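Local coordinates for protein D-alanyl-D-alanine carboxypeptidase (Vibrio cholerae, PDB 5TR7) that probably removes the terminal D-alanine from peptidoglycan precursors, as a serine-type D-Ala-D-Ala carboxypeptidase of the penicillin-binding protein 5 kind, at residues T37-T41 with F135-G140; V60-A66 with V104-H109; S74-V79 with Q97-A102; G129-H134 with L146-D152. One frame throughout, in Å; residues are numbered along the deposited sequence.

Contact 1 of 4, residues T37-T41 with F135-G140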
loop_
_atom_site.group_PDB
_atom_site.type_symbol
_atom_site.label_atom_id
_atom_site.label_comp_id
_atom_site.label_asym_id
_atom_site.label_seq_id
_atom_site.Cartn_x
_atom_site.Cartn_y
_atom_site.Cartn_z
ATOM N N THR A 37 -1.507 -5.143 0.913
ATOM C CA THR A 37 -1.527 -5.371 2.365
ATOM C C THR A 37 -0.456 -4.497 3.071
ATOM O O THR A 37 -0.601 -4.123 4.227
ATOM C CB THR A 37 -1.200 -6.860 2.646
ATOM O OG1 THR A 37 -2.240 -7.675 2.113
ATOM C CG2 THR A 37 -1.081 -7.154 4.126
ATOM N N LYS A 38 0.584 -4.135 2.328
ATOM C CA LYS A 38 1.669 -3.306 2.870
ATOM C C LYS A 38 1.201 -1.941 3.256
ATOM O O LYS A 38 1.808 -1.287 4.127
ATOM C CB LYS A 38 2.858 -3.262 1.970
ATOM C CG LYS A 38 3.478 -4.656 1.743
ATOM C CD LYS A 38 4.752 -4.631 0.898
ATOM C CE LYS A 38 5.391 -6.013 0.772
ATOM N NZ LYS A 38 4.660 -6.895 -0.149
ATOM N N MET A 39 0.108 -1.484 2.651
ATOM C CA MET A 39 -0.455 -0.203 3.086
ATOM C C MET A 39 -0.927 -0.306 4.537
ATOM O O MET A 39 -0.780 0.664 5.332
ATOM C CB MET A 39 -1.645 0.206 2.222
ATOM C CG MET A 39 -1.247 0.640 0.790
ATOM S SD MET A 39 -2.610 1.371 -0.056
ATOM C CE MET A 39 -3.902 0.196 -0.111
ATOM N N MET A 40 -1.469 -1.468 4.907
ATOM C CA MET A 40 -1.985 -1.593 6.288
ATOM C C MET A 40 -0.788 -1.670 7.230
ATOM O O MET A 40 -0.785 -1.109 8.309
ATOM C CB MET A 40 -2.941 -2.778 6.472
ATOM C CG MET A 40 -3.388 -2.902 7.958
ATOM S SD MET A 40 -4.264 -1.434 8.631
ATOM C CE MET A 40 -5.729 -1.856 7.650
ATOM N N THR A 41 0.255 -2.351 6.795
ATOM C CA THR A 41 1.465 -2.486 7.610
ATOM C C THR A 41 2.082 -1.120 7.870
ATOM O O THR A 41 2.428 -0.774 9.019
ATOM C CB THR A 41 2.448 -3.432 6.918
ATOM O OG1 THR A 41 1.880 -4.756 6.915
ATOM C CG2 THR A 41 3.789 -3.470 7.620
ATOM N N PHE A 135 -6.688 -9.581 7.587
ATOM C CA PHE A 135 -5.300 -9.870 7.331
ATOM C C PHE A 135 -4.765 -11.045 8.147
ATOM O O PHE A 135 -5.190 -11.256 9.302
ATOM C CB PHE A 135 -4.489 -8.603 7.579
ATOM C CG PHE A 135 -4.988 -7.420 6.783
ATOM C CD1 PHE A 135 -4.670 -7.269 5.459
ATOM C CD2 PHE A 135 -5.831 -6.481 7.363
ATOM C CE1 PHE A 135 -5.142 -6.186 4.719
ATOM C CE2 PHE A 135 -6.267 -5.391 6.669
ATOM C CZ PHE A 135 -5.932 -5.221 5.330
ATOM N N THR A 136 -3.853 -11.816 7.535
ATOM C CA THR A 136 -3.186 -12.947 8.186
ATOM C C THR A 136 -1.674 -12.775 8.309
ATOM O O THR A 136 -1.016 -13.554 8.965
ATOM C CB THR A 136 -3.471 -14.260 7.463
ATOM O OG1 THR A 136 -3.037 -14.140 6.094
ATOM C CG2 THR A 136 -4.980 -14.581 7.556
ATOM N N ASN A 137 -1.097 -11.782 7.680
ATOM C CA ASN A 137 0.312 -11.568 7.794
ATOM C C ASN A 137 0.608 -10.093 7.452
ATOM O O ASN A 137 -0.275 -9.396 6.973
ATOM C CB ASN A 137 1.021 -12.547 6.858
ATOM C CG ASN A 137 0.718 -12.270 5.427
ATOM O OD1 ASN A 137 0.806 -11.132 4.954
ATOM N ND2 ASN A 137 0.378 -13.305 4.717
ATOM N N SER A 138 1.851 -9.651 7.654
ATOM C CA SER A 138 2.251 -8.282 7.407
ATOM C C SER A 138 2.672 -7.943 5.968
ATOM O O SER A 138 2.975 -6.759 5.674
ATOM C CB SER A 138 3.416 -7.975 8.308
ATOM O OG SER A 138 4.525 -8.845 8.001
ATOM N N HIS A 139 2.676 -8.913 5.046
ATOM C CA HIS A 139 3.180 -8.605 3.682
ATOM C C HIS A 139 2.251 -8.859 2.514
ATOM O O HIS A 139 2.472 -8.254 1.451
ATOM C CB HIS A 139 4.508 -9.324 3.451
ATOM C CG HIS A 139 4.475 -10.729 3.932
ATOM N ND1 HIS A 139 3.791 -11.709 3.269
ATOM C CD2 HIS A 139 5.001 -11.319 5.028
ATOM C CE1 HIS A 139 3.914 -12.857 3.910
ATOM N NE2 HIS A 139 4.658 -12.649 4.981
ATOM N N GLY A 140 1.241 -9.716 2.677
ATOM C CA GLY A 140 0.314 -10.011 1.606
ATOM C C GLY A 140 0.406 -11.363 0.881
ATOM O O GLY A 140 -0.431 -11.667 0.065
#

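Contact 2 of 4, residues V60-A66 with V104-H109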
loop_
_atom_site.group_PDB
_atom_site.type_symbol
_atom_site.label_atom_id
_atom_site.label_comp_id
_atom_site.label_asym_id
_atom_site.label_seq_id
_atom_site.Cartn_x
_atom_site.Cartn_y
_atom_site.Cartn_z
ATOM N N VAL A 60 16.840 -1.986 14.297
ATOM C CA VAL A 60 15.988 -3.123 14.375
ATOM C C VAL A 60 16.736 -4.385 14.101
ATOM O O VAL A 60 17.428 -4.485 13.096
ATOM C CB VAL A 60 14.855 -3.027 13.318
ATOM C CG1 VAL A 60 13.878 -4.181 13.510
ATOM C CG2 VAL A 60 14.110 -1.706 13.446
ATOM N N VAL A 61 16.528 -5.370 14.957
ATOM C CA VAL A 61 17.101 -6.695 14.805
ATOM C C VAL A 61 16.415 -7.406 13.631
ATOM O O VAL A 61 15.189 -7.368 13.473
ATOM C CB VAL A 61 16.786 -7.570 16.013
ATOM C CG1 VAL A 61 17.378 -8.964 15.832
ATOM C CG2 VAL A 61 17.331 -6.942 17.283
ATOM N N ILE A 62 17.210 -8.058 12.799
ATOM C CA ILE A 62 16.685 -8.800 11.707
ATOM C C ILE A 62 16.737 -10.249 12.147
ATOM O O ILE A 62 17.804 -10.782 12.339
ATOM C CB ILE A 62 17.532 -8.590 10.454
ATOM C CG1 ILE A 62 17.675 -7.107 10.147
ATOM C CG2 ILE A 62 16.964 -9.409 9.323
ATOM C CD1 ILE A 62 16.351 -6.346 10.019
ATOM N N SER A 63 15.580 -10.874 12.314
ATOM C CA SER A 63 15.513 -12.286 12.795
ATOM C C SER A 63 15.519 -13.258 11.617
ATOM O O SER A 63 15.493 -12.845 10.428
ATOM C CB SER A 63 14.216 -12.536 13.532
ATOM O OG SER A 63 13.133 -12.624 12.588
ATOM N N LYS A 64 15.492 -14.541 11.982
ATOM C CA LYS A 64 15.378 -15.681 11.077
ATOM C C LYS A 64 14.159 -15.534 10.165
ATOM O O LYS A 64 14.173 -15.976 9.034
ATOM C CB LYS A 64 15.077 -16.979 11.859
ATOM C CG LYS A 64 16.201 -17.620 12.661
ATOM C CD LYS A 64 15.719 -18.969 13.248
ATOM C CE LYS A 64 16.845 -19.878 13.738
ATOM N NZ LYS A 64 16.285 -21.207 14.110
ATOM N N ASN A 65 13.091 -14.951 10.690
ATOM C CA ASN A 65 11.848 -14.817 9.954
ATOM C C ASN A 65 11.867 -13.729 8.918
ATOM O O ASN A 65 11.132 -13.800 7.973
ATOM C CB ASN A 65 10.725 -14.552 10.899
ATOM C CG ASN A 65 10.556 -15.643 11.888
ATOM O OD1 ASN A 65 10.805 -16.823 11.608
ATOM N ND2 ASN A 65 10.156 -15.266 13.051
ATOM N N ALA A 66 12.698 -12.721 9.114
ATOM C CA ALA A 66 12.880 -11.672 8.151
ATOM C C ALA A 66 13.980 -12.037 7.070
ATOM O O ALA A 66 14.232 -11.281 6.148
ATOM C CB ALA A 66 13.242 -10.404 8.921
ATOM N N VAL A 104 8.223 -8.140 7.675
ATOM C CA VAL A 104 8.307 -9.015 8.841
ATOM C C VAL A 104 9.189 -8.437 9.927
ATOM O O VAL A 104 8.851 -8.573 11.106
ATOM C CB VAL A 104 8.775 -10.411 8.473
ATOM C CG1 VAL A 104 8.907 -11.270 9.733
ATOM C CG2 VAL A 104 7.791 -11.038 7.511
ATOM N N ALA A 105 10.289 -7.778 9.545
ATOM C CA ALA A 105 11.165 -7.187 10.553
ATOM C C ALA A 105 10.483 -6.082 11.325
ATOM O O ALA A 105 10.646 -5.996 12.565
ATOM C CB ALA A 105 12.449 -6.679 9.951
ATOM N N MET A 106 9.735 -5.230 10.628
ATOM C CA MET A 106 8.989 -4.148 11.348
ATOM C C MET A 106 7.865 -4.723 12.197
ATOM O O MET A 106 7.620 -4.280 13.314
ATOM C CB MET A 106 8.445 -3.070 10.408
ATOM C CG MET A 106 9.542 -2.146 9.859
ATOM S SD MET A 106 10.432 -1.271 11.184
ATOM C CE MET A 106 9.110 -0.321 11.959
ATOM N N ALA A 107 7.214 -5.747 11.677
ATOM C CA ALA A 107 6.136 -6.395 12.398
ATOM C C ALA A 107 6.643 -6.855 13.763
ATOM O O ALA A 107 6.041 -6.571 14.825
ATOM C CB ALA A 107 5.607 -7.558 11.576
ATOM N N GLU A 108 7.816 -7.493 13.734
ATOM C CA GLU A 108 8.424 -7.988 14.951
ATOM C C GLU A 108 8.905 -6.868 15.855
ATOM O O GLU A 108 8.739 -6.951 17.067
ATOM C CB GLU A 108 9.560 -8.968 14.655
ATOM C CG GLU A 108 9.120 -10.264 14.009
ATOM C CD GLU A 108 10.272 -11.238 13.746
ATOM O OE1 GLU A 108 11.492 -10.857 13.760
ATOM O OE2 GLU A 108 9.953 -12.435 13.579
ATOM N N HIS A 109 9.471 -5.816 15.280
ATOM C CA HIS A 109 9.970 -4.702 16.113
ATOM C C HIS A 109 8.794 -4.008 16.820
ATOM O O HIS A 109 8.917 -3.508 17.922
ATOM C CB HIS A 109 10.687 -3.690 15.193
ATOM C CG HIS A 109 11.253 -2.509 15.899
ATOM N ND1 HIS A 109 12.350 -2.608 16.717
ATOM C CD2 HIS A 109 10.914 -1.199 15.886
ATOM C CE1 HIS A 109 12.674 -1.422 17.176
ATOM N NE2 HIS A 109 11.803 -0.548 16.711
#

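Contact 3 of 4, residues S74-V79 with Q97-A102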
loop_
_atom_site.group_PDB
_atom_site.type_symbol
_atom_site.label_atom_id
_atom_site.label_comp_id
_atom_site.label_asym_id
_atom_site.label_seq_id
_atom_site.Cartn_x
_atom_site.Cartn_y
_atom_site.Cartn_z
ATOM N N SER A 74 9.918 -13.122 -4.716
ATOM C CA SER A 74 9.179 -11.923 -4.389
ATOM C C SER A 74 10.138 -10.783 -4.011
ATOM O O SER A 74 11.271 -10.979 -3.697
ATOM C CB SER A 74 8.191 -12.161 -3.254
ATOM O OG SER A 74 8.829 -12.587 -2.101
ATOM N N SER A 75 9.620 -9.604 -4.039
ATOM C CA SER A 75 10.358 -8.428 -3.796
ATOM C C SER A 75 10.915 -8.413 -2.341
ATOM O O SER A 75 10.243 -8.832 -1.357
ATOM C CB SER A 75 9.404 -7.257 -4.111
ATOM O OG SER A 75 10.077 -6.063 -3.918
ATOM N N LYS A 76 12.177 -7.967 -2.255
ATOM C CA LYS A 76 12.949 -7.884 -1.018
ATOM C C LYS A 76 13.800 -6.656 -0.907
ATOM O O LYS A 76 14.300 -6.118 -1.927
ATOM C CB LYS A 76 13.947 -9.029 -0.976
ATOM C CG LYS A 76 13.376 -10.441 -0.848
ATOM C CD LYS A 76 14.466 -11.492 -1.149
ATOM C CE LYS A 76 14.780 -11.586 -2.659
ATOM N NZ LYS A 76 13.733 -12.246 -3.465
ATOM N N MET A 77 14.018 -6.226 0.345
ATOM C CA MET A 77 14.934 -5.123 0.624
ATOM C C MET A 77 16.382 -5.651 0.676
ATOM O O MET A 77 17.366 -4.901 0.494
ATOM C CB MET A 77 14.568 -4.506 1.959
ATOM C CG MET A 77 15.520 -3.377 2.429
ATOM S SD MET A 77 14.811 -2.632 3.881
ATOM C CE MET A 77 16.204 -1.571 4.308
ATOM N N PHE A 78 16.480 -6.964 0.904
ATOM C CA PHE A 78 17.726 -7.710 1.022
ATOM C C PHE A 78 18.388 -7.565 2.370
ATOM O O PHE A 78 19.556 -7.250 2.486
ATOM C CB PHE A 78 18.676 -7.489 -0.138
ATOM C CG PHE A 78 18.134 -8.033 -1.415
ATOM C CD1 PHE A 78 18.156 -9.396 -1.651
ATOM C CD2 PHE A 78 17.538 -7.208 -2.316
ATOM C CE1 PHE A 78 17.618 -9.926 -2.787
ATOM C CE2 PHE A 78 17.002 -7.736 -3.489
ATOM C CZ PHE A 78 17.056 -9.098 -3.722
ATOM N N VAL A 79 17.581 -7.836 3.382
ATOM C CA VAL A 79 18.010 -7.711 4.737
ATOM C C VAL A 79 18.621 -9.020 5.241
ATOM O O VAL A 79 18.145 -10.105 4.890
ATOM C CB VAL A 79 16.754 -7.166 5.460
ATOM C CG1 VAL A 79 16.417 -7.813 6.760
ATOM C CG2 VAL A 79 16.814 -5.644 5.468
ATOM N N GLN A 97 10.179 -0.241 -2.036
ATOM C CA GLN A 97 10.677 -1.462 -2.638
ATOM C C GLN A 97 9.685 -2.593 -2.491
ATOM O O GLN A 97 9.876 -3.624 -3.097
ATOM C CB GLN A 97 11.991 -1.894 -1.979
ATOM C CG GLN A 97 13.068 -0.819 -1.874
ATOM C CD GLN A 97 14.370 -1.337 -1.340
ATOM O OE1 GLN A 97 14.381 -2.167 -0.428
ATOM N NE2 GLN A 97 15.499 -0.829 -1.888
ATOM N N SER A 98 8.677 -2.454 -1.631
ATOM C CA SER A 98 7.679 -3.512 -1.464
ATOM C C SER A 98 8.379 -4.764 -0.934
ATOM O O SER A 98 8.050 -5.896 -1.295
ATOM C CB SER A 98 6.985 -3.774 -2.844
ATOM O OG SER A 98 5.719 -4.327 -2.620
ATOM N N GLY A 99 9.335 -4.579 -0.041
ATOM C CA GLY A 99 10.106 -5.725 0.461
ATOM C C GLY A 99 9.399 -6.530 1.548
ATOM O O GLY A 99 9.077 -6.001 2.589
ATOM N N ASN A 100 9.108 -7.791 1.282
ATOM C CA ASN A 100 8.446 -8.644 2.254
ATOM C C ASN A 100 9.265 -8.888 3.523
ATOM O O ASN A 100 8.691 -9.059 4.614
ATOM C CB ASN A 100 8.149 -10.008 1.641
ATOM C CG ASN A 100 7.143 -9.970 0.533
ATOM O OD1 ASN A 100 6.380 -9.048 0.394
ATOM N ND2 ASN A 100 7.155 -10.992 -0.259
ATOM N N ASP A 101 10.598 -9.002 3.339
ATOM C CA ASP A 101 11.535 -9.189 4.444
ATOM C C ASP A 101 11.415 -8.026 5.447
ATOM O O ASP A 101 11.240 -8.231 6.692
ATOM C CB ASP A 101 12.976 -9.457 3.948
ATOM C CG ASP A 101 13.522 -8.372 2.939
ATOM O OD1 ASP A 101 12.711 -7.559 2.436
ATOM O OD2 ASP A 101 14.769 -8.359 2.641
ATOM N N ALA A 102 11.412 -6.807 4.914
ATOM C CA ALA A 102 11.312 -5.619 5.763
ATOM C C ALA A 102 9.965 -5.567 6.510
ATOM O O ALA A 102 9.896 -5.011 7.602
ATOM C CB ALA A 102 11.474 -4.356 4.946
#

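Contact 4 of 4, residues G129-H134 with L146-D152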
loop_
_atom_site.group_PDB
_atom_site.type_symbol
_atom_site.label_atom_id
_atom_site.label_comp_id
_atom_site.label_asym_id
_atom_site.label_seq_id
_atom_site.Cartn_x
_atom_site.Cartn_y
_atom_site.Cartn_z
ATOM N N GLY A 129 -13.307 1.134 9.447
ATOM C CA GLY A 129 -14.503 0.846 8.624
ATOM C C GLY A 129 -14.265 -0.102 7.432
ATOM O O GLY A 129 -15.058 -0.216 6.519
ATOM N N MET A 130 -13.177 -0.843 7.498
ATOM C CA MET A 130 -12.857 -1.858 6.493
ATOM C C MET A 130 -13.561 -3.163 6.950
ATOM O O MET A 130 -12.923 -4.148 7.274
ATOM C CB MET A 130 -11.339 -2.034 6.399
ATOM C CG MET A 130 -10.621 -0.710 6.065
ATOM S SD MET A 130 -8.859 -0.875 6.150
ATOM C CE MET A 130 -8.448 -2.083 4.892
ATOM N N LYS A 131 -14.870 -3.177 6.871
ATOM C CA LYS A 131 -15.678 -4.310 7.333
ATOM C C LYS A 131 -15.582 -5.573 6.479
ATOM O O LYS A 131 -16.020 -6.610 6.913
ATOM C CB LYS A 131 -17.119 -3.842 7.443
ATOM C CG LYS A 131 -17.241 -2.510 8.186
ATOM C CD LYS A 131 -18.672 -2.227 8.577
ATOM C CE LYS A 131 -19.542 -2.075 7.339
ATOM N NZ LYS A 131 -20.962 -1.750 7.690
ATOM N N ASN A 132 -14.981 -5.489 5.286
ATOM C CA ASN A 132 -14.811 -6.657 4.440
ATOM C C ASN A 132 -13.343 -6.974 4.185
ATOM O O ASN A 132 -12.960 -7.441 3.122
ATOM C CB ASN A 132 -15.570 -6.447 3.137
ATOM C CG ASN A 132 -17.076 -6.520 3.309
ATOM O OD1 ASN A 132 -17.614 -7.243 4.127
ATOM N ND2 ASN A 132 -17.754 -5.822 2.456
ATOM N N SER A 133 -12.527 -6.745 5.196
ATOM C CA SER A 133 -11.119 -7.017 5.110
ATOM C C SER A 133 -10.619 -7.837 6.279
ATOM O O SER A 133 -11.113 -7.690 7.380
ATOM C CB SER A 133 -10.346 -5.690 5.064
ATOM O OG SER A 133 -10.722 -4.916 3.917
ATOM N N HIS A 134 -9.674 -8.726 6.030
ATOM C CA HIS A 134 -9.058 -9.469 7.103
ATOM C C HIS A 134 -7.625 -9.823 6.698
ATOM O O HIS A 134 -7.384 -10.319 5.619
ATOM C CB HIS A 134 -9.834 -10.723 7.462
ATOM C CG HIS A 134 -9.324 -11.401 8.691
ATOM N ND1 HIS A 134 -8.487 -12.490 8.657
ATOM C CD2 HIS A 134 -9.500 -11.097 9.993
ATOM C CE1 HIS A 134 -8.178 -12.835 9.894
ATOM N NE2 HIS A 134 -8.791 -12.012 10.725
ATOM N N LEU A 146 -6.908 -14.098 4.005
ATOM C CA LEU A 146 -6.327 -12.757 3.766
ATOM C C LEU A 146 -7.129 -12.196 2.615
ATOM O O LEU A 146 -7.064 -12.707 1.514
ATOM C CB LEU A 146 -4.845 -12.838 3.439
ATOM C CG LEU A 146 -4.094 -11.582 2.972
ATOM C CD1 LEU A 146 -4.398 -10.350 3.785
ATOM C CD2 LEU A 146 -2.592 -11.844 2.974
ATOM N N TYR A 147 -7.942 -11.188 2.885
ATOM C CA TYR A 147 -8.777 -10.600 1.831
ATOM C C TYR A 147 -9.178 -9.179 2.132
ATOM O O TYR A 147 -9.156 -8.746 3.275
ATOM C CB TYR A 147 -10.051 -11.456 1.613
ATOM C CG TYR A 147 -10.888 -11.636 2.858
ATOM C CD1 TYR A 147 -11.695 -10.597 3.352
ATOM C CD2 TYR A 147 -10.868 -12.823 3.541
ATOM C CE1 TYR A 147 -12.433 -10.741 4.506
ATOM C CE2 TYR A 147 -11.630 -13.015 4.687
ATOM C CZ TYR A 147 -12.398 -12.001 5.156
ATOM O OH TYR A 147 -13.102 -12.279 6.278
ATOM N N SER A 148 -9.566 -8.461 1.092
ATOM C CA SER A 148 -10.045 -7.110 1.242
ATOM C C SER A 148 -10.952 -6.844 0.071
ATOM O O SER A 148 -11.416 -7.795 -0.573
ATOM C CB SER A 148 -8.929 -6.086 1.327
ATOM O OG SER A 148 -9.457 -4.809 1.665
ATOM N N THR A 149 -11.273 -5.567 -0.144
ATOM C CA THR A 149 -12.128 -5.133 -1.254
ATOM C C THR A 149 -11.603 -3.786 -1.750
ATOM O O THR A 149 -10.918 -3.057 -0.990
ATOM C CB THR A 149 -13.608 -4.904 -0.842
ATOM O OG1 THR A 149 -13.677 -3.802 0.069
ATOM C CG2 THR A 149 -14.244 -6.136 -0.193
ATOM N N PRO A 150 -11.918 -3.446 -3.018
ATOM C CA PRO A 150 -11.501 -2.160 -3.544
ATOM C C PRO A 150 -11.943 -1.005 -2.673
ATOM O O PRO A 150 -11.197 -0.035 -2.517
ATOM C CB PRO A 150 -12.225 -2.071 -4.874
ATOM C CG PRO A 150 -12.338 -3.487 -5.311
ATOM C CD PRO A 150 -12.452 -4.318 -4.074
ATOM N N TYR A 151 -13.170 -1.075 -2.177
ATOM C CA TYR A 151 -13.673 -0.007 -1.350
ATOM C C TYR A 151 -12.854 0.100 -0.066
ATOM O O TYR A 151 -12.412 1.197 0.279
ATOM C CB TYR A 151 -15.145 -0.233 -1.001
ATOM C CG TYR A 151 -15.689 0.832 -0.110
ATOM C CD1 TYR A 151 -15.859 2.142 -0.585
ATOM C CD2 TYR A 151 -16.000 0.571 1.211
ATOM C CE1 TYR A 151 -16.288 3.150 0.262
ATOM C CE2 TYR A 151 -16.452 1.578 2.051
ATOM C CZ TYR A 151 -16.645 2.839 1.558
ATOM O OH TYR A 151 -17.108 3.811 2.399
ATOM N N ASP A 152 -12.633 -1.027 0.611
ATOM C CA ASP A 152 -11.838 -1.013 1.840
ATOM C C ASP A 152 -10.412 -0.511 1.599
ATOM O O ASP A 152 -9.855 0.180 2.441
ATOM C CB ASP A 152 -11.802 -2.361 2.509
ATOM C CG ASP A 152 -13.172 -2.779 3.108
ATOM O OD1 ASP A 152 -14.209 -2.093 2.913
ATOM O OD2 ASP A 152 -13.182 -3.806 3.793
#

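Contact 1 of 4, residues T37-T41 with F135-G140
The first turn of helix 37-50 lies against the irregular segment 135-140. Thr37 points toward it: its methyl CG2 rests 3.8 Å from Phe135 CD1 and 3.7 Å from Asn137 O, while OG1, which is bonded back to Ala34 O, sits 3.5 Å from Gly140 CA. Gly140 has a phi of 106°, where a CB would be jammed against the preceding carbonyl. Lys38 starts out sideways, but its long chain carries NZ to His139 O, a 3.0 Å hydrogen bond; the same NZ is bonded to Ser35 OG and to Asn100 OD1. Met40 offers flexible apolar bulk to Phe135, with CG over one ring face and Met40 CE 3.7 Å from Phe135 CE2. One turn after Thr37, Thr41 OG1 donates to Ser138 O at 2.6 Å. Asn137 shapes the loop that supplies these carbonyls: its OD1 accepts from His139 N (2.9 Å), an Asx turn, and from Gly140 N (2.7 Å), which extends it to an Asx motif. Ser35 and Lys38 form the SxxK motif of penicillin-binding proteins, as predicted acyl-ester serine and proton acceptor; the bond from His139 O is consistent with holding the lysine amine in place in that predicted active site.

Contact 2 of 4, residues V60-A66 with V104-H109
Small and branched apolar side chains form the centre, where the end of strand 59-61 and the turn after it pack on helix 100-111. Ala105 is short enough to let the chain approach closely: its CB lies 3.9 Å from both Ile62 CD1 and Ala66 CB. On one flank Val104 CG1 is 3.9 Å from Asn65 CB. On the other, Val60 sets CG1 3.6 Å from His109 CB and places CG2 over the imidazole face, 3.8 Å from the ring centroid, a CH-pi contact; the ring's NE2 is bonded to Asp58. Val60 also meets Val87 and Leu90 of helix 87-95. At the polar edge Glu108 reaches out with an extended chi2 and uses both carboxylate oxygens: OE1 accepts from Ser63 OG at 2.7 Å, and OE2 from Asn65 ND2 at 2.9 Å. Ser63 OG in turn accepts from Asn65 N (3.0 Å), forming an ST turn. The partners of the glutamate here are neutral hydroxyl and amide donors, so the join between turn and helix combines apolar packing with directional hydrogen bonds and involves no salt bridge.

Contact 3 of 4, residues S74-V79 with Q97-A102
Segment 97-102 carries the SxN motif of penicillin-binding proteins, Ser98-Gly99-Asn100, at the start of helix 100-111, and the loop 74-79 lies alongside it. Backbone and hydroxyl bonds hold one end: Asn100 N donates to Ser75 O (3.1 Å), and Ser75 OG donates to Gln97 O (2.6 Å), so the loop is bonded to the backbone on either side of Ser98, which is predicted to be catalytic. The polar ends of the motif also have partners in the predicted active site: Ser98 OG bonds Lys201 NZ and Asn100 OD1 bonds Lys38 NZ. Close packing comes next. Gly99, at the N-cap position, brings its CA within 3.9 Å of Lys76 CA, and a CB there would clash with Met77 N. The long, unbranched Met77 side chain sets SD 3.9 Å from Ala102 CB, and Leu90 of helix 87-95 touches both residues. The remaining bonds gather on Asp101, whose short carboxylate suits a cluster of backbone amides: OD1 accepts from Met77 N at 2.8 Å, while OD2 takes both Phe78 N at 2.8 Å and Val79 N at 3.0 Å.

Contact 4 of 4, residues G129-H134 with L146-D152
This is a mainly polar contact, combining a backbone bridge with side-chain bonds, between the turn that follows helix 114-127 and the segment leading into helix 150-163. Gly129 ends the earlier helix in a Schellman motif, whose positive phi suits glycine, and Met130 to Ser133 then make a type I turn. Beyond the turn the chains run antiparallel for a single bridge: His134 and Tyr147 are a hydrogen-bonded pair, with His134 N to Tyr147 O at 2.8 Å and Tyr147 N to His134 O at 2.9 Å. The flat Tyr147 ring receives His134 CB over its face, 4.0 Å from the centroid, a CH-pi contact, while the imidazole's ND1 is bonded to Asn145 O. At the other end Asp152, in the first turn of helix 150-163, serves the turn through OD2, which accepts from Asn132 N (2.9 Å) and Ser133 OG (2.7 Å). Ser133 OG also accepts from Ser148 OG at 2.6 Å, so its hydroxyl relays a chain from Ser148 to the carboxylate. Met130 is buried and touches Met40 of helix 37-50. Thr149 OG1 accepts from Asp152 N at 3.0 Å, the classic N-cap, so a lone antiparallel bridge is paired with a capped helix start whose aspartate receives the turn.

In the fold
All four contacts lie in the penicillin-binding domain. Contact 1 is central, with its centre 12 to 14 Å from those of the other three, and touches each of them. Along the chain contact 3 is nested inside contact 2, and both inside contact 1, whereas contacts 1 and 4 cross. Contacts 2 and 3 share helix 100-111, their centres 12 Å apart; contact 4 lies 24 Å from contact 3 and 26 Å from contact 2, centre to centre, touching neither. Where contacts 1 and 3 meet, Lys38 approaches Asn100, bringing the SxxK and SxN elements together in the predicted active site.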